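Local coordinates for single-stranded-DNA-specific exonuclease RecJ (PDB 2ZXR), which degrades single-stranded DNA in the 5' to 3' direction as an exonuclease that depends on divalent metal ions, at residues A211-V216 with V246-L251; G217-V222 with A231-G236. One frame throughout, in Å; residues are numbered along the deposited sequence.

Contact 1: residues A211-V216 with V246-L251; sequences ADLAAV and VGLRLL
Leu248 meets Asp212, Leu213 and Val216 in a helix-helix packing in which one side chain bridges two well-separated helices. Residues 211-216 belong to the DHH family N-terminal domain of RecJ, and they cross 246-251 at 54°, with 11.1 Å between the axes of the two segments.

The apolar part rests on the branching of Leu248. With its CG trans to the backbone N, the side chain stretches across the gap and divides its two methyls. CD1 meets Val216 CG2 tip to tip at 4.1 Å. CD2 lies obliquely against Leu213, 4.2 Å from its CD2, and also reaches Asp212, where it comes within 3.8 Å of the carboxylate carbon CG. Asp212 and Leu248 run past one another in opposite senses, and the methyl therefore rests against the flank of the acid. Ile240 touches Asp212, Val216 and Leu248 alike, while helix 83-98 supplies Ile91 against Leu213 and Thr87 against Val216.

The polar interactions centre on the buried carboxylate of Asp212, and no hydrogen bond joins the two segments directly. OD1 bonds to Ser243 OG, and OD2 receives a weak bond from Trp245 NE1, both residues lying just before helix 246-254. The acid thus links helix 211-220 to the chain leading into helix 246-254. Its CG sits between the backbone N and the carbonyl carbon, turning the carboxylate back towards the backbone nitrogens at the start of its own helix. There OD2 accepts the Leu213 N-H at 2.7 Å (N to O), on its anti side but 32° out of the carboxylate plane, with a bent angle of 133° at the hydrogen.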
loop_
_atom_site.group_PDB
_atom_site.type_symbol
_atom_site.label_atom_id
_atom_site.label_comp_id
_atom_site.label_asym_id
_atom_site.label_seq_id
_atom_site.Cartn_x
_atom_site.Cartn_y
_atom_site.Cartn_z
ATOM N N ALA A 211 13.419 10.276 16.948
ATOM C CA ALA A 211 12.355 9.607 16.218
ATOM C C ALA A 211 12.321 9.961 14.722
ATOM O O ALA A 211 11.796 9.180 13.940
ATOM C CB ALA A 211 11.017 9.894 16.870
ATOM N N ASP A 212 12.847 11.127 14.323
ATOM C CA ASP A 212 12.862 11.478 12.894
ATOM C C ASP A 212 13.824 10.526 12.177
ATOM O O ASP A 212 13.478 9.967 11.118
ATOM C CB ASP A 212 13.241 12.953 12.638
ATOM C CG ASP A 212 14.432 13.438 13.465
ATOM O OD1 ASP A 212 14.709 14.678 13.421
ATOM O OD2 ASP A 212 15.087 12.605 14.146
ATOM N N LEU A 213 15.008 10.313 12.753
ATOM C CA LEU A 213 15.961 9.366 12.162
ATOM C C LEU A 213 15.330 7.974 12.098
ATOM O O LEU A 213 15.445 7.282 11.099
ATOM C CB LEU A 213 17.238 9.238 13.019
ATOM C CG LEU A 213 18.159 10.452 13.096
ATOM C CD1 LEU A 213 19.247 10.243 14.163
ATOM C CD2 LEU A 213 18.777 10.668 11.704
ATOM N N ALA A 214 14.688 7.568 13.192
ATOM C CA ALA A 214 14.072 6.243 13.280
ATOM C C ALA A 214 12.938 6.053 12.259
ATOM O O ALA A 214 12.787 4.968 11.687
ATOM C CB ALA A 214 13.539 5.997 14.730
ATOM N N ALA A 215 12.138 7.101 12.063
ATOM C CA ALA A 215 11.032 7.082 11.090
ATOM C C ALA A 215 11.574 6.942 9.660
ATOM O O ALA A 215 11.021 6.195 8.844
ATOM C CB ALA A 215 10.185 8.382 11.200
ATOM N N VAL A 216 12.646 7.673 9.354
ATOM C CA VAL A 216 13.242 7.581 8.019
ATOM C C VAL A 216 13.706 6.137 7.759
ATOM O O VAL A 216 13.480 5.579 6.669
ATOM C CB VAL A 216 14.444 8.594 7.848
ATOM C CG1 VAL A 216 15.210 8.303 6.538
ATOM C CG2 VAL A 216 13.899 10.066 7.809
ATOM N N VAL A 246 20.936 18.655 11.865
ATOM C CA VAL A 246 20.944 19.582 10.735
ATOM C C VAL A 246 21.046 18.949 9.356
ATOM O O VAL A 246 20.460 19.453 8.414
ATOM C CB VAL A 246 22.054 20.692 10.905
ATOM C CG1 VAL A 246 23.477 20.124 10.667
ATOM C CG2 VAL A 246 21.764 21.834 9.937
ATOM N N GLY A 247 21.758 17.834 9.238
ATOM C CA GLY A 247 21.884 17.154 7.955
ATOM C C GLY A 247 20.563 16.579 7.444
ATOM O O GLY A 247 20.274 16.614 6.238
ATOM N N LEU A 248 19.756 16.052 8.361
ATOM C CA LEU A 248 18.477 15.485 7.977
ATOM C C LEU A 248 17.527 16.630 7.603
ATOM O O LEU A 248 16.813 16.572 6.607
ATOM C CB LEU A 248 17.891 14.676 9.132
ATOM C CG LEU A 248 16.508 14.087 8.829
ATOM C CD1 LEU A 248 16.590 13.182 7.583
ATOM C CD2 LEU A 248 16.011 13.291 10.048
ATOM N N ARG A 249 17.513 17.680 8.410
ATOM C CA ARG A 249 16.641 18.799 8.095
ATOM C C ARG A 249 16.983 19.354 6.695
ATOM O O ARG A 249 16.111 19.574 5.873
ATOM C CB ARG A 249 16.787 19.898 9.158
ATOM C CG ARG A 249 16.069 21.162 8.789
ATOM C CD ARG A 249 16.160 22.207 9.877
ATOM N NE ARG A 249 15.754 23.507 9.350
ATOM C CZ ARG A 249 15.713 24.628 10.061
ATOM N NH1 ARG A 249 16.053 24.613 11.350
ATOM N NH2 ARG A 249 15.337 25.760 9.476
ATOM N N LEU A 250 18.265 19.549 6.425
ATOM C CA LEU A 250 18.711 20.069 5.134
ATOM C C LEU A 250 18.411 19.089 3.980
ATOM O O LEU A 250 18.043 19.507 2.886
ATOM C CB LEU A 250 20.220 20.387 5.213
ATOM C CG LEU A 250 20.774 21.815 4.969
ATOM C CD1 LEU A 250 19.894 22.899 5.607
ATOM C CD2 LEU A 250 22.231 21.891 5.512
ATOM N N LEU A 251 18.568 17.787 4.200
ATOM C CA LEU A 251 18.263 16.868 3.104
ATOM C C LEU A 251 16.760 16.980 2.819
ATOM O O LEU A 251 16.343 17.059 1.658
ATOM C CB LEU A 251 18.623 15.431 3.472
ATOM C CG LEU A 251 18.298 14.333 2.455
ATOM C CD1 LEU A 251 18.876 14.675 1.059
ATOM C CD2 LEU A 251 18.908 13.020 2.975
#

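Contact 2: residues G217-V222 with A231-G236; sequences GTIADV and ALVKEG. With MG (magnesium ion), chain B.
Asp221 OD2 binds the magnesium ion at 2.4 Å, three residues beyond Thr218, which with Ile219 packs against Leu232 and Val233 in a contact between successive helices of the chain. Asp84, Asp136, His160 and His161 bind the same ion, and with Asp221 they make up the metal site of this DHH-family nuclease. Water 1 adds a further ligand, its O 2.3 Å from the magnesium.

Val222 takes a positive phi of 62° and its N-H bonds to Ile219 O in a Schellman motif, which turns the chain away directly after the metal ligand.

Between the helices the packing is mainly apolar and buried. Both methyls of Val233 take part: CG1 faces Ile219 CD1 at 3.9 Å, the side chains crossing at about a right angle, and CG2 lies equally close to Thr218 CG2 and also beside Ile219 CG1. Ile219 is covered further by Ala261, Val264 and Ala265 of helix 261-277.

Thr218 is two-sided. Its CG2 is anti to the backbone N and points to Val233, whereas OG1 stands beside that N and hydrogen-bonds to Ala214 O, one turn back. The same oxygen, OG1, is flanked by the Leu232 methyl CD2 at 3.5 Å.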
loop_
_atom_site.group_PDB
_atom_site.type_symbol
_atom_site.label_atom_id
_atom_site.label_comp_id
_atom_site.label_asym_id
_atom_site.label_seq_id
_atom_site.Cartn_x
_atom_site.Cartn_y
_atom_site.Cartn_z
ATOM N N GLY A 217 14.348 5.509 8.746
ATOM C CA GLY A 217 14.780 4.128 8.530
ATOM C C GLY A 217 13.596 3.172 8.367
ATOM O O GLY A 217 13.625 2.243 7.558
ATOM N N THR A 218 12.552 3.390 9.161
ATOM C CA THR A 218 11.329 2.569 9.143
ATOM C C THR A 218 10.652 2.617 7.762
ATOM O O THR A 218 10.286 1.590 7.186
ATOM C CB THR A 218 10.363 3.092 10.233
ATOM O OG1 THR A 218 11.015 2.971 11.507
ATOM C CG2 THR A 218 9.030 2.313 10.243
ATOM N N ILE A 219 10.494 3.822 7.238
ATOM C CA ILE A 219 9.889 4.004 5.926
ATOM C C ILE A 219 10.791 3.377 4.840
ATOM O O ILE A 219 10.330 2.625 3.982
ATOM C CB ILE A 219 9.648 5.518 5.659
ATOM C CG1 ILE A 219 8.545 6.037 6.608
ATOM C CG2 ILE A 219 9.276 5.732 4.208
ATOM C CD1 ILE A 219 8.354 7.594 6.599
ATOM N N ALA A 220 12.088 3.651 4.915
ATOM C CA ALA A 220 13.046 3.113 3.945
ATOM C C ALA A 220 13.066 1.581 3.930
ATOM O O ALA A 220 13.279 0.968 2.885
ATOM C CB ALA A 220 14.463 3.650 4.254
ATOM N N ASP A 221 12.876 0.962 5.086
ATOM C CA ASP A 221 12.879 -0.491 5.199
ATOM C C ASP A 221 11.631 -1.118 4.583
ATOM O O ASP A 221 11.587 -2.336 4.389
ATOM C CB ASP A 221 12.945 -0.906 6.678
ATOM C CG ASP A 221 12.877 -2.433 6.876
ATOM O OD1 ASP A 221 11.856 -2.950 7.386
ATOM O OD2 ASP A 221 13.839 -3.123 6.516
ATOM N N VAL A 222 10.618 -0.284 4.320
ATOM C CA VAL A 222 9.345 -0.719 3.761
ATOM C C VAL A 222 8.641 -1.691 4.694
ATOM O O VAL A 222 8.066 -2.675 4.265
ATOM C CB VAL A 222 9.501 -1.371 2.370
ATOM C CG1 VAL A 222 8.107 -1.563 1.717
ATOM C CG2 VAL A 222 10.385 -0.478 1.472
ATOM N N ALA A 231 2.929 4.892 15.003
ATOM C CA ALA A 231 3.145 5.918 16.007
ATOM C C ALA A 231 4.533 6.540 15.872
ATOM O O ALA A 231 4.694 7.753 16.028
ATOM C CB ALA A 231 2.981 5.322 17.405
ATOM N N LEU A 232 5.528 5.703 15.575
ATOM C CA LEU A 232 6.898 6.181 15.451
ATOM C C LEU A 232 7.020 7.127 14.276
ATOM O O LEU A 232 7.606 8.225 14.398
ATOM C CB LEU A 232 7.874 5.008 15.289
ATOM C CG LEU A 232 9.335 5.458 15.063
ATOM C CD1 LEU A 232 9.922 6.015 16.377
ATOM C CD2 LEU A 232 10.147 4.315 14.585
ATOM N N VAL A 233 6.451 6.720 13.144
ATOM C CA VAL A 233 6.505 7.540 11.942
ATOM C C VAL A 233 5.753 8.877 12.135
ATOM O O VAL A 233 6.243 9.923 11.747
ATOM C CB VAL A 233 5.981 6.718 10.714
ATOM C CG1 VAL A 233 5.711 7.622 9.512
ATOM C CG2 VAL A 233 7.061 5.645 10.350
ATOM N N LYS A 234 4.587 8.851 12.764
ATOM C CA LYS A 234 3.871 10.105 12.972
ATOM C C LYS A 234 4.764 11.061 13.782
ATOM O O LYS A 234 4.924 12.222 13.425
ATOM C CB LYS A 234 2.544 9.861 13.697
ATOM C CG LYS A 234 1.492 9.103 12.842
ATOM C CD LYS A 234 0.280 8.631 13.713
ATOM C CE LYS A 234 -0.841 9.654 13.755
ATOM N NZ LYS A 234 -1.832 9.383 12.634
ATOM N N GLU A 235 5.351 10.564 14.860
ATOM C CA GLU A 235 6.231 11.384 15.687
ATOM C C GLU A 235 7.440 11.909 14.887
ATOM O O GLU A 235 7.720 13.102 14.891
ATOM C CB GLU A 235 6.723 10.563 16.885
ATOM C CG GLU A 235 7.588 11.322 17.907
ATOM C CD GLU A 235 6.828 12.439 18.621
ATOM O OE1 GLU A 235 5.618 12.285 18.865
ATOM O OE2 GLU A 235 7.438 13.461 18.963
ATOM N N GLY A 236 8.154 11.014 14.207
ATOM C CA GLY A 236 9.328 11.422 13.458
ATOM C C GLY A 236 9.073 12.341 12.277
ATOM O O GLY A 236 9.832 13.291 12.062
HETATM MG MG MG B . 15.948 -3.206 7.600
HETATM O O HOH W 1 16.415 -2.138 5.566
#

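Helix 211-220 is the shared element: contact 1 uses its first part, residues 211-216, and contact 2 continues from residue 217 towards the metal ligand Asp221. Their centres lie 11 Å apart. Along the chain, contact 2 is nested inside the loop closed by contact 1, because helix 227-239 comes before helix 246-254. The contacts also touch directly, with Ala214 CB 3.8 Å from Leu232 CD2 and Asp212 CB 3.5 Å from Gly236 O. Helix 211-220 is thus flanked by the next two helices of the chain, so the helix that leads to the magnesium ligand Asp221 is packed against both of those that follow it.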